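Local coordinates for protein gluconokinase (Sinorhizobium meliloti, PDB 3T61) that probably catalyses the ATP-dependent phosphorylation of D-gluconate to 6-phospho-D-gluconate, at residues 29-34 with 115-120; 36-41 with 171-176; 58-61 with 66-69; 71-76 with 101-106; 77-82 with 91-96. One frame throughout, in Å; residues are numbered along the deposited sequence.

Contact 1. Residues 29-34 with 115-120; sequences SGKSSV and VFLHGS. With PO4 (phosphate ion), chain C.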
# COMPACT_ATOMS: atom_id res chain seq x y z
N SER A 29 -5.54 12.45 6.73
CA SER A 29 -6.62 13.29 7.25
C SER A 29 -7.47 12.56 8.29
O SER A 29 -8.22 13.19 9.04
CB SER A 29 -7.51 13.77 6.10
OG SER A 29 -8.05 12.67 5.38
N GLY A 30 -7.36 11.24 8.33
CA GLY A 30 -8.10 10.44 9.31
C GLY A 30 -9.34 9.72 8.79
O GLY A 30 -10.24 9.41 9.57
N LYS A 31 -9.41 9.44 7.49
CA LYS A 31 -10.56 8.76 6.92
C LYS A 31 -10.89 7.44 7.59
O LYS A 31 -12.06 7.16 7.87
CB LYS A 31 -10.37 8.53 5.41
CG LYS A 31 -10.28 9.79 4.58
CD LYS A 31 -10.07 9.50 3.08
CE LYS A 31 -8.78 8.73 2.81
NZ LYS A 31 -7.58 9.57 3.08
N SER A 32 -9.89 6.60 7.84
CA SER A 32 -10.18 5.31 8.49
C SER A 32 -10.71 5.46 9.92
O SER A 32 -11.65 4.75 10.29
CB SER A 32 -8.94 4.39 8.47
OG SER A 32 -7.85 5.01 9.12
N SER A 33 -10.14 6.35 10.73
CA SER A 33 -10.65 6.51 12.10
C SER A 33 -12.10 7.02 12.09
O SER A 33 -12.97 6.51 12.80
CB SER A 33 -9.79 7.49 12.90
OG SER A 33 -8.47 6.99 13.04
N VAL A 34 -12.35 8.04 11.27
CA VAL A 34 -13.68 8.62 11.17
C VAL A 34 -14.64 7.64 10.52
O VAL A 34 -15.77 7.47 10.97
CB VAL A 34 -13.65 9.92 10.34
CG1 VAL A 34 -15.06 10.46 10.18
CG2 VAL A 34 -12.73 10.95 11.00
N VAL A 115 -18.20 12.40 3.11
CA VAL A 115 -17.78 13.13 4.31
C VAL A 115 -16.34 13.59 3.96
O VAL A 115 -15.43 12.77 3.84
CB VAL A 115 -17.80 12.22 5.57
CG1 VAL A 115 -17.13 12.91 6.75
CG2 VAL A 115 -19.25 11.88 5.94
N PHE A 116 -16.17 14.89 3.75
CA PHE A 116 -14.89 15.49 3.39
C PHE A 116 -14.09 16.01 4.59
O PHE A 116 -14.43 17.04 5.18
CB PHE A 116 -15.13 16.63 2.38
CG PHE A 116 -13.89 17.44 2.03
CD1 PHE A 116 -12.67 16.80 1.79
CD2 PHE A 116 -13.96 18.83 1.91
CE1 PHE A 116 -11.54 17.54 1.42
CE2 PHE A 116 -12.84 19.58 1.55
CZ PHE A 116 -11.62 18.94 1.31
N LEU A 117 -13.05 15.27 4.97
CA LEU A 117 -12.19 15.66 6.09
C LEU A 117 -11.13 16.58 5.50
O LEU A 117 -10.45 16.20 4.56
CB LEU A 117 -11.52 14.43 6.69
CG LEU A 117 -12.45 13.35 7.23
CD1 LEU A 117 -11.61 12.18 7.72
CD2 LEU A 117 -13.36 13.91 8.35
N HIS A 118 -10.98 17.77 6.06
CA HIS A 118 -10.03 18.73 5.52
C HIS A 118 -9.32 19.62 6.56
O HIS A 118 -9.82 19.89 7.66
CB HIS A 118 -10.75 19.62 4.51
CG HIS A 118 -11.77 20.51 5.13
ND1 HIS A 118 -11.52 21.83 5.45
CD2 HIS A 118 -13.03 20.25 5.58
CE1 HIS A 118 -12.57 22.34 6.06
NE2 HIS A 118 -13.50 21.40 6.16
N GLY A 119 -8.14 20.08 6.16
CA GLY A 119 -7.34 20.94 7.01
C GLY A 119 -6.20 21.45 6.15
O GLY A 119 -5.99 20.94 5.04
N SER A 120 -5.47 22.44 6.64
CA SER A 120 -4.35 23.00 5.90
C SER A 120 -3.18 22.04 6.02
O SER A 120 -3.16 21.17 6.88
CB SER A 120 -3.94 24.35 6.48
OG SER A 120 -3.49 24.18 7.82
P PO4 C . -6.01 8.41 6.47
O1 PO4 C . -6.79 7.04 7.00
O2 PO4 C . -6.99 9.39 5.63
O3 PO4 C . -5.57 9.16 7.76
O4 PO4 C . -4.78 8.10 5.47
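Leu117 of strand 113-118 packs in the protein interior against the back of the phosphate-holding turn at Ser29 and Gly30 and the first residues of helix 31-42. Sequence and geometry are consistent with a P-loop (Walker A motif), the nucleotide-binding element of P-loop kinases. Leu117 CD1 lies 3.5 Å from Gly30 C, close under the loop backbone, and meets Val34 CG2 tip to tip at 3.7 Å. Ser29 CB rests beside Leu117 CB, while Ser29 OG turns to Val26 O. Gly30 has a positive phi (102°), at which a CB would be jammed against the carbonyl O of Ser29. Away from Leu117, the backbone holds a phosphate ion, probably from the crystallisation liquor. Gly30 N gives it a 2.8 Å bond to O3 and Ser32 N a nearly straight one (171°) to O1, with Gly28 N also bonded. The Lys31 chain is extended at first, then bends at its last two torsions, bringing its ammonium back to the ion; NZ also bonds to Gly25 O. Phosphate O2 is thereby gripped twice by one residue, by Lys31 N at 3.1 Å and by Lys31 NZ at 2.6 Å.

Contact 2. Residues 36-41 with 171-176; sequences EAIAEA and REALAG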
# COMPACT_ATOMS: atom_id res chain seq x y z
N GLU A 36 -14.54 4.41 10.49
CA GLU A 36 -14.89 3.31 11.37
C GLU A 36 -15.92 3.76 12.41
O GLU A 36 -16.88 3.05 12.68
CB GLU A 36 -13.63 2.74 12.03
CG GLU A 36 -12.68 2.16 10.98
CD GLU A 36 -11.37 1.67 11.55
OE1 GLU A 36 -10.69 2.46 12.25
OE2 GLU A 36 -11.01 0.50 11.28
N ALA A 37 -15.72 4.94 12.98
CA ALA A 37 -16.66 5.46 13.98
C ALA A 37 -18.04 5.66 13.35
O ALA A 37 -19.04 5.24 13.92
CB ALA A 37 -16.13 6.78 14.57
N ILE A 38 -18.10 6.28 12.17
CA ILE A 38 -19.36 6.49 11.46
C ILE A 38 -20.06 5.14 11.24
O ILE A 38 -21.25 4.98 11.55
CB ILE A 38 -19.15 7.12 10.05
CG1 ILE A 38 -18.54 8.52 10.15
CG2 ILE A 38 -20.48 7.15 9.29
CD1 ILE A 38 -19.51 9.61 10.52
N ALA A 39 -19.31 4.18 10.70
CA ALA A 39 -19.83 2.85 10.42
C ALA A 39 -20.41 2.18 11.66
O ALA A 39 -21.50 1.62 11.64
CB ALA A 39 -18.74 1.98 9.83
N GLU A 40 -19.66 2.24 12.76
CA GLU A 40 -20.14 1.62 13.98
C GLU A 40 -21.43 2.30 14.45
O GLU A 40 -22.38 1.62 14.82
CB GLU A 40 -19.07 1.71 15.06
CG GLU A 40 -19.45 0.97 16.31
CD GLU A 40 -18.29 0.82 17.27
OE1 GLU A 40 -17.70 1.86 17.66
OE2 GLU A 40 -17.96 -0.33 17.64
N ALA A 41 -21.45 3.63 14.41
CA ALA A 41 -22.63 4.37 14.84
C ALA A 41 -23.87 4.04 13.99
O ALA A 41 -24.98 4.01 14.51
CB ALA A 41 -22.35 5.87 14.80
N ARG A 171 -19.09 13.36 15.55
CA ARG A 171 -20.41 13.88 15.90
C ARG A 171 -20.89 14.82 14.80
O ARG A 171 -22.05 14.77 14.40
CB ARG A 171 -20.38 14.61 17.24
CG ARG A 171 -21.72 15.24 17.64
CD ARG A 171 -21.58 16.11 18.89
NE ARG A 171 -20.57 17.15 18.71
CZ ARG A 171 -20.74 18.25 17.97
NH1 ARG A 171 -21.88 18.46 17.34
NH2 ARG A 171 -19.74 19.12 17.85
N GLU A 172 -19.99 15.68 14.32
CA GLU A 172 -20.35 16.62 13.26
C GLU A 172 -20.63 15.94 11.92
O GLU A 172 -21.54 16.33 11.19
CB GLU A 172 -19.26 17.68 13.10
CG GLU A 172 -19.17 18.64 14.29
CD GLU A 172 -17.85 19.37 14.36
OE1 GLU A 172 -17.38 19.85 13.32
OE2 GLU A 172 -17.29 19.47 15.48
N ALA A 173 -19.84 14.92 11.58
CA ALA A 173 -20.04 14.21 10.32
C ALA A 173 -21.41 13.53 10.35
O ALA A 173 -22.15 13.58 9.37
CB ALA A 173 -18.93 13.17 10.13
N LEU A 174 -21.75 12.93 11.48
CA LEU A 174 -23.02 12.25 11.65
C LEU A 174 -24.19 13.23 11.61
O LEU A 174 -25.25 12.92 11.05
CB LEU A 174 -23.01 11.46 12.97
CG LEU A 174 -22.14 10.20 12.96
CD1 LEU A 174 -22.10 9.55 14.35
CD2 LEU A 174 -22.69 9.21 11.93
N ALA A 175 -24.00 14.42 12.17
CA ALA A 175 -25.06 15.42 12.16
C ALA A 175 -25.27 15.87 10.72
O ALA A 175 -26.40 16.07 10.28
CB ALA A 175 -24.69 16.62 13.05
N GLY A 176 -24.17 16.05 9.99
CA GLY A 176 -24.29 16.45 8.60
C GLY A 176 -25.00 15.37 7.79
O GLY A 176 -25.82 15.66 6.91
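Leu174 and Ile38 are the two bumps of this helix-helix contact, each lodged in a hollow of the facing helix. The forked end of Leu174 sits between Ile38 and Ala41, one branch to each wall: Leu174 CD1 meets Ala41 CB at 3.7 Å, and Leu174 CD2 meets Ile38 CD1 at 3.5 Å, with Ile38 CG2 slightly farther off. Ile38 answers from the other side. Its CG1 stands beside the backbone N (chi1 -64°), and a second bend (chi2 -78°) carries CD1 across into the notch between Leu174 and Ala173, where it lies 3.6 Å from Ala173 CB. The two large side chains therefore run alongside each other, pointing opposite ways, each filling a dip beside the other's stem, and the small alanines give the two bumps their place. With an alanine in place of this leucine both methyl branches are gone, and the groove beside Ala41 would probably be left as a gap, with Ile38 CD1 freer to turn. The segment axes approach to 10.2 Å and cross at -54°, a crossing usual for ridges-into-grooves packing. Burial is uneven: Ile38 and Ala173 face the interior, whereas Ala41 is at the surface. Helix 166-187 thus lies slantwise across the helix that follows the phosphate-binding loop: Ile38 also touches its Leu177 and Ala37 its Val170, while Ala39 leans on Phe46 of strand 46-48 and Ala173 on Val115 of strand 113-118.

Contact 3. Residues 58-61 with 66-69; sequences IRKM and PLTD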
# COMPACT_ATOMS: atom_id res chain seq x y z
N ILE A 58 0.28 -0.34 -4.67
CA ILE A 58 0.92 -0.50 -3.37
C ILE A 58 2.44 -0.35 -3.44
O ILE A 58 3.07 0.22 -2.54
CB ILE A 58 0.55 -1.87 -2.77
CG1 ILE A 58 -0.97 -1.98 -2.65
CG2 ILE A 58 1.20 -2.04 -1.40
CD1 ILE A 58 -1.47 -3.32 -2.17
N ARG A 59 3.04 -0.85 -4.52
CA ARG A 59 4.48 -0.74 -4.70
C ARG A 59 4.86 0.74 -4.79
O ARG A 59 5.80 1.19 -4.14
CB ARG A 59 4.91 -1.48 -5.97
CG ARG A 59 6.42 -1.67 -6.13
CD ARG A 59 6.74 -2.00 -7.58
NE ARG A 59 5.86 -3.07 -8.05
CZ ARG A 59 5.23 -3.06 -9.22
NH1 ARG A 59 5.38 -2.04 -10.05
NH2 ARG A 59 4.44 -4.07 -9.56
N LYS A 60 4.13 1.50 -5.61
CA LYS A 60 4.42 2.93 -5.74
C LYS A 60 4.26 3.66 -4.41
O LYS A 60 5.10 4.48 -4.06
CB LYS A 60 3.51 3.58 -6.78
CG LYS A 60 3.88 3.31 -8.21
CD LYS A 60 3.12 4.27 -9.12
CE LYS A 60 3.51 4.12 -10.57
NZ LYS A 60 2.86 5.16 -11.41
N MSE A 61 3.19 3.36 -3.69
CA MSE A 61 2.94 4.01 -2.41
C MSE A 61 4.05 3.63 -1.43
O MSE A 61 4.51 4.45 -0.64
CB MSE A 61 1.58 3.58 -1.87
CG MSE A 61 0.42 3.82 -2.84
SE MSE A 61 -1.29 3.18 -2.15
CE MSE A 61 -2.01 4.89 -1.47
N PRO A 66 3.98 9.24 -6.10
CA PRO A 66 2.57 9.53 -6.34
C PRO A 66 1.92 8.66 -7.43
O PRO A 66 2.58 8.24 -8.37
CB PRO A 66 2.58 11.01 -6.74
CG PRO A 66 3.90 11.13 -7.45
CD PRO A 66 4.82 10.39 -6.50
N LEU A 67 0.63 8.39 -7.28
CA LEU A 67 -0.13 7.60 -8.24
C LEU A 67 -0.69 8.50 -9.34
O LEU A 67 -0.94 9.68 -9.10
CB LEU A 67 -1.28 6.88 -7.55
CG LEU A 67 -0.93 5.84 -6.49
CD1 LEU A 67 -2.20 5.25 -5.91
CD2 LEU A 67 -0.05 4.77 -7.10
N THR A 68 -0.88 7.95 -10.53
CA THR A 68 -1.43 8.69 -11.67
C THR A 68 -2.92 8.39 -11.77
O THR A 68 -3.43 7.56 -11.03
CB THR A 68 -0.80 8.24 -12.99
OG1 THR A 68 -1.15 6.87 -13.23
CG2 THR A 68 0.72 8.36 -12.94
N ASP A 69 -3.62 9.06 -12.69
CA ASP A 69 -5.04 8.80 -12.91
C ASP A 69 -5.22 7.35 -13.34
O ASP A 69 -6.11 6.66 -12.84
CB ASP A 69 -5.61 9.70 -14.01
CG ASP A 69 -5.93 11.09 -13.53
OD1 ASP A 69 -6.74 11.21 -12.58
OD2 ASP A 69 -5.39 12.05 -14.10
O HOH W 1 3.72 8.06 -10.83
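Lys60 and Met61, on helix 55-63, face a nearly extended run of backbone from Pro66 to Thr68, the closest CA atoms being those of Met61 and Pro66 at 6.8 Å. The Lys60 side chain, extended beyond CG, passes obliquely over the end of Leu67: Lys60 CB and CD both lie 3.8 Å from Leu67 CD2, so the methyl sits against the aliphatic stem. The other Leu67 branch, CD1, looks toward CG of Met61, modelled as selenomethionine, in a looser contact of 4.3 Å. At its far end the lysine runs square across the Thr68 side chain, with Lys60 NZ 4.1 Å from Thr68 CG2. A water ties the ammonium to the loop, accepting from Lys60 NZ at 3.1 Å and donating to Pro66 O at 2.7 Å. The segments belong to a helix-loop-helix unit, and Thr68 is the N-cap of its second helix, 69-83. Thr68 OG1 caps a backbone N of the first turn and Asp71 OD2 returns a bond to Thr68 N, the pattern of a capping box. That same carboxylate oxygen receives the salt bridge from Lys60 NZ, which puts the ammonium beside the first turn of helix 69-83. Outward, the unit meets the second subunit: Arg59 pairs with Glu48 of that chain, and Pro66 packs on its His134.

Contact 4. Residues 71-76 with 101-106; sequences DRWPWL and RDKLRE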
# COMPACT_ATOMS: atom_id res chain seq x y z
N ASP A 71 -3.40 4.78 -12.69
CA ASP A 71 -3.22 3.88 -11.55
C ASP A 71 -4.47 3.78 -10.70
O ASP A 71 -4.83 2.70 -10.23
CB ASP A 71 -2.09 4.35 -10.62
CG ASP A 71 -0.71 4.25 -11.25
OD1 ASP A 71 -0.49 3.38 -12.11
OD2 ASP A 71 0.16 5.05 -10.84
N ARG A 72 -5.13 4.92 -10.49
CA ARG A 72 -6.32 4.98 -9.64
C ARG A 72 -7.61 4.35 -10.16
O ARG A 72 -8.35 3.73 -9.39
CB ARG A 72 -6.61 6.43 -9.24
CG ARG A 72 -5.46 7.09 -8.49
CD ARG A 72 -5.94 8.15 -7.52
NE ARG A 72 -4.82 8.86 -6.92
CZ ARG A 72 -4.16 9.85 -7.51
NH1 ARG A 72 -4.52 10.27 -8.72
NH2 ARG A 72 -3.13 10.43 -6.89
N TRP A 73 -7.89 4.51 -11.44
CA TRP A 73 -9.13 3.97 -12.02
C TRP A 73 -9.48 2.53 -11.68
O TRP A 73 -10.61 2.25 -11.31
CB TRP A 73 -9.14 4.21 -13.52
CG TRP A 73 -9.56 5.59 -13.81
CD1 TRP A 73 -8.83 6.56 -14.45
CD2 TRP A 73 -10.77 6.22 -13.38
NE1 TRP A 73 -9.52 7.74 -14.45
CE2 TRP A 73 -10.71 7.57 -13.80
CE3 TRP A 73 -11.90 5.77 -12.69
CZ2 TRP A 73 -11.74 8.47 -13.53
CZ3 TRP A 73 -12.92 6.67 -12.43
CH2 TRP A 73 -12.83 8.01 -12.85
N PRO A 74 -8.53 1.59 -11.80
CA PRO A 74 -8.98 0.24 -11.44
C PRO A 74 -9.31 0.11 -9.95
O PRO A 74 -10.14 -0.71 -9.54
CB PRO A 74 -7.82 -0.66 -11.90
CG PRO A 74 -6.63 0.26 -11.99
CD PRO A 74 -7.24 1.56 -12.50
N TRP A 75 -8.66 0.94 -9.14
CA TRP A 75 -8.89 0.96 -7.70
C TRP A 75 -10.28 1.54 -7.44
O TRP A 75 -11.07 1.00 -6.66
CB TRP A 75 -7.82 1.83 -7.04
CG TRP A 75 -8.08 2.21 -5.61
CD1 TRP A 75 -8.22 1.37 -4.54
CD2 TRP A 75 -8.15 3.54 -5.08
NE1 TRP A 75 -8.34 2.09 -3.38
CE2 TRP A 75 -8.29 3.42 -3.68
CE3 TRP A 75 -8.06 4.81 -5.65
CZ2 TRP A 75 -8.39 4.55 -2.84
CZ3 TRP A 75 -8.16 5.94 -4.81
CH2 TRP A 75 -8.30 5.79 -3.43
N LEU A 76 -10.56 2.65 -8.11
CA LEU A 76 -11.85 3.32 -7.98
C LEU A 76 -12.97 2.39 -8.45
O LEU A 76 -14.08 2.40 -7.88
CB LEU A 76 -11.83 4.63 -8.79
CG LEU A 76 -10.92 5.72 -8.20
CD1 LEU A 76 -10.74 6.87 -9.19
CD2 LEU A 76 -11.52 6.22 -6.88
N ARG A 101 -15.24 11.12 -7.93
CA ARG A 101 -16.50 11.16 -7.17
C ARG A 101 -17.73 10.99 -8.07
O ARG A 101 -18.67 10.29 -7.70
CB ARG A 101 -16.59 12.46 -6.36
CG ARG A 101 -15.42 12.67 -5.38
CD ARG A 101 -15.62 13.88 -4.48
NE ARG A 101 -15.51 15.17 -5.16
CZ ARG A 101 -14.37 15.81 -5.41
NH1 ARG A 101 -13.20 15.29 -5.04
NH2 ARG A 101 -14.40 17.00 -6.00
N ASP A 102 -17.74 11.64 -9.23
CA ASP A 102 -18.89 11.50 -10.13
C ASP A 102 -19.07 10.03 -10.55
O ASP A 102 -20.20 9.55 -10.65
CB ASP A 102 -18.74 12.39 -11.38
CG ASP A 102 -18.88 13.86 -11.05
OD1 ASP A 102 -19.55 14.17 -10.05
OD2 ASP A 102 -18.33 14.71 -11.79
N LYS A 103 -17.97 9.33 -10.80
CA LYS A 103 -18.03 7.92 -11.18
C LYS A 103 -18.59 7.10 -10.03
O LYS A 103 -19.51 6.30 -10.22
CB LYS A 103 -16.65 7.38 -11.55
CG LYS A 103 -16.49 7.11 -13.03
CD LYS A 103 -17.54 6.13 -13.54
CE LYS A 103 -17.46 6.01 -15.05
NZ LYS A 103 -18.48 5.10 -15.63
N LEU A 104 -18.04 7.29 -8.84
CA LEU A 104 -18.50 6.57 -7.67
C LEU A 104 -20.01 6.76 -7.44
O LEU A 104 -20.71 5.83 -7.02
CB LEU A 104 -17.71 7.03 -6.43
CG LEU A 104 -16.22 6.65 -6.38
CD1 LEU A 104 -15.65 7.05 -5.05
CD2 LEU A 104 -16.06 5.13 -6.58
N ARG A 105 -20.51 7.96 -7.73
CA ARG A 105 -21.94 8.26 -7.58
C ARG A 105 -22.78 7.42 -8.54
O ARG A 105 -23.89 7.01 -8.20
CB ARG A 105 -22.22 9.74 -7.83
CG ARG A 105 -21.98 10.65 -6.64
CD ARG A 105 -21.93 12.11 -7.06
NE ARG A 105 -21.37 12.92 -5.99
CZ ARG A 105 -20.44 13.86 -6.15
NH1 ARG A 105 -19.95 14.11 -7.36
NH2 ARG A 105 -20.00 14.53 -5.11
N GLU A 106 -22.25 7.16 -9.73
CA GLU A 106 -22.97 6.35 -10.72
C GLU A 106 -23.18 4.92 -10.24
O GLU A 106 -24.02 4.21 -10.76
CB GLU A 106 -22.23 6.31 -12.06
CG GLU A 106 -21.92 7.67 -12.63
CD GLU A 106 -21.42 7.61 -14.06
OE1 GLU A 106 -20.71 6.65 -14.41
OE2 GLU A 106 -21.73 8.53 -14.84
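Trp73 and Lys103 meet at the solvent side of two adjacent helices, where the indole stands across the lysine stem. Its outer corner does the touching: Trp73 CZ3 is 3.6 Å from Lys103 CG, and Lys103 CB lies in the ring plane at the edge. An unusual Lys103 chi1 of -109°, away from the staggered positions, sets CG against the indole, and the bend at chi2 (-58°) turns the rest of the chain off it, the ammonium going back to its own helix. Lys103 NZ ends 3.0 Å from Glu106 OE1, in a salt bridge. Leu76 CD1, one turn on from Trp73, lies over one indole face, toward its rim, 3.8 Å above the plane. Deeper in, Leu104 CD2 approaches Leu76 O at 3.6 Å. Helices 69-83 and 98-106 precede and follow strand 90-92 in successive beta-alpha-beta crossovers, and here they lie side by side. A serine in place of Trp73 is likely to leave the Lys103 stem without its apolar partner and to take away the surface Leu76 CD1 rests on. The same indole makes a T-shaped (edge-to-face) stack with Tyr100, in the preceding turn of helix 98-106. Farther round that helix, Arg101 and Arg105 both form salt bridges with Glu154.

Contact 5. Residues 77-82 with 91-96; sequences AAIGER and VSCSAL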
# COMPACT_ATOMS: atom_id res chain seq x y z
N ALA A 77 -12.69 1.57 -9.46
CA ALA A 77 -13.68 0.63 -9.96
C ALA A 77 -13.99 -0.35 -8.84
O ALA A 77 -15.15 -0.65 -8.57
CB ALA A 77 -13.16 -0.12 -11.18
N ALA A 78 -12.96 -0.84 -8.17
CA ALA A 78 -13.21 -1.79 -7.08
C ALA A 78 -13.97 -1.09 -5.95
O ALA A 78 -14.81 -1.71 -5.28
CB ALA A 78 -11.89 -2.38 -6.57
N ILE A 79 -13.69 0.20 -5.73
CA ILE A 79 -14.40 0.96 -4.70
C ILE A 79 -15.88 1.06 -5.12
O ILE A 79 -16.79 0.80 -4.34
CB ILE A 79 -13.86 2.42 -4.55
CG1 ILE A 79 -12.41 2.43 -4.06
CG2 ILE A 79 -14.73 3.20 -3.58
CD1 ILE A 79 -12.21 1.86 -2.68
N GLY A 80 -16.08 1.45 -6.37
CA GLY A 80 -17.42 1.56 -6.91
C GLY A 80 -18.24 0.30 -6.75
O GLY A 80 -19.41 0.36 -6.38
N GLU A 81 -17.63 -0.86 -7.01
CA GLU A 81 -18.35 -2.13 -6.88
C GLU A 81 -18.82 -2.39 -5.45
O GLU A 81 -19.90 -2.95 -5.25
CB GLU A 81 -17.48 -3.31 -7.37
CG GLU A 81 -17.13 -3.29 -8.86
CD GLU A 81 -18.32 -3.51 -9.79
OE1 GLU A 81 -19.38 -3.99 -9.32
OE2 GLU A 81 -18.21 -3.19 -10.99
N ARG A 82 -18.03 -2.01 -4.45
CA ARG A 82 -18.41 -2.22 -3.05
C ARG A 82 -19.58 -1.29 -2.68
O ARG A 82 -20.47 -1.66 -1.92
CB ARG A 82 -17.24 -1.94 -2.11
CG ARG A 82 -15.99 -2.77 -2.37
CD ARG A 82 -16.22 -4.24 -2.08
NE ARG A 82 -14.97 -5.00 -2.18
CZ ARG A 82 -14.27 -5.15 -3.30
NH1 ARG A 82 -14.67 -4.60 -4.45
NH2 ARG A 82 -13.14 -5.86 -3.28
N VAL A 91 -17.10 3.51 3.25
CA VAL A 91 -15.78 3.25 2.69
C VAL A 91 -14.85 4.45 2.74
O VAL A 91 -15.22 5.55 2.34
CB VAL A 91 -15.85 2.81 1.20
CG1 VAL A 91 -14.45 2.55 0.67
CG2 VAL A 91 -16.73 1.57 1.06
N SER A 92 -13.62 4.22 3.20
CA SER A 92 -12.63 5.27 3.23
C SER A 92 -11.97 5.30 1.84
O SER A 92 -11.50 4.28 1.33
CB SER A 92 -11.58 5.01 4.33
OG SER A 92 -10.92 3.77 4.15
N CYS A 93 -11.95 6.47 1.22
CA CYS A 93 -11.37 6.64 -0.09
C CYS A 93 -11.08 8.11 -0.31
O CYS A 93 -11.99 8.94 -0.28
CB CYS A 93 -12.36 6.12 -1.15
SG CYS A 93 -11.84 6.42 -2.83
N SER A 94 -9.81 8.45 -0.53
CA SER A 94 -9.40 9.83 -0.74
C SER A 94 -10.28 10.59 -1.72
O SER A 94 -10.59 11.77 -1.49
CB SER A 94 -7.93 9.87 -1.18
OG SER A 94 -7.67 8.95 -2.21
N ALA A 95 -10.67 9.94 -2.82
CA ALA A 95 -11.56 10.53 -3.84
C ALA A 95 -11.25 11.98 -4.16
O ALA A 95 -12.15 12.83 -4.21
CB ALA A 95 -13.00 10.40 -3.36
N LEU A 96 -9.97 12.25 -4.41
CA LEU A 96 -9.48 13.59 -4.67
C LEU A 96 -10.07 14.40 -5.82
O LEU A 96 -10.36 15.58 -5.64
CB LEU A 96 -7.96 13.54 -4.79
CG LEU A 96 -7.23 12.99 -3.56
CD1 LEU A 96 -5.75 13.24 -3.71
CD2 LEU A 96 -7.74 13.65 -2.28
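Ile79 meets Val91 and Cys93 with no ring of either segment between them; the flat group nearby is the indole of Trp75, one turn earlier in helix 69-83, whose Trp75 CH2 corner lies 3.6 Å from Cys93 SG and also touches Ser94. The contact itself is aliphatic and wholly buried. Ile79 CG1 stands beside the backbone N (chi1 -65°) and a like bend at chi2 (-64°) completes the hook, which slants past Val91. Ile79 CD1 reaches Val91 CG1 at 4.1 Å, and nearer the backbone of the same residue Ile79 CG1 lies 4.2 Å from Cys93 SG. One isoleucine therefore spans two residues of the facing chain, Val91 and Cys93, whose side chains both point to the helix, while Ser92 between them turns the other way, its CB packed on Lys31 and its OG bonded to Gly49 N. The backbones stand well apart, the nearest CA atoms, Ile79 and Val91, being 7.9 Å from each other. Val91 and Cys93 are hydrogen-bonded through their backbones to Val23 of strand 21-24, and Ala95 O past the strand end takes a bond from Arg101 NH1. Helix 69-83 thus covers one face of the parallel sheet, the helix-on-strand packing of a beta-alpha-beta crossover in the three-layered alpha/beta fold of P-loop kinases.

In the fold
Four of the contacts lie on or against one parallel sheet of five strands, and contact 3 lies out at the edge. Contacts 1 and 2 share helix 31-42, their centres about 12 Å apart, and contacts 4 and 5 share helix 69-83, their centres about 6 Å apart. Contacts 1 and 5 touch where Lys31 packs on Ser92 to Ser94. Contact 3, its centre about 29 Å from that of contact 2, joins contact 4 by the Lys60-Asp71 salt bridge. Along the chain, contact 5 is nested within contact 4, contact 3 closes before either opens, and all three fall inside the loop closed by contact 1; contact 2 crosses contact 1. The phosphate-holding loop thus packs on the sheet, with helix 31-42 continuing from it, and meets the end of strand 90-92.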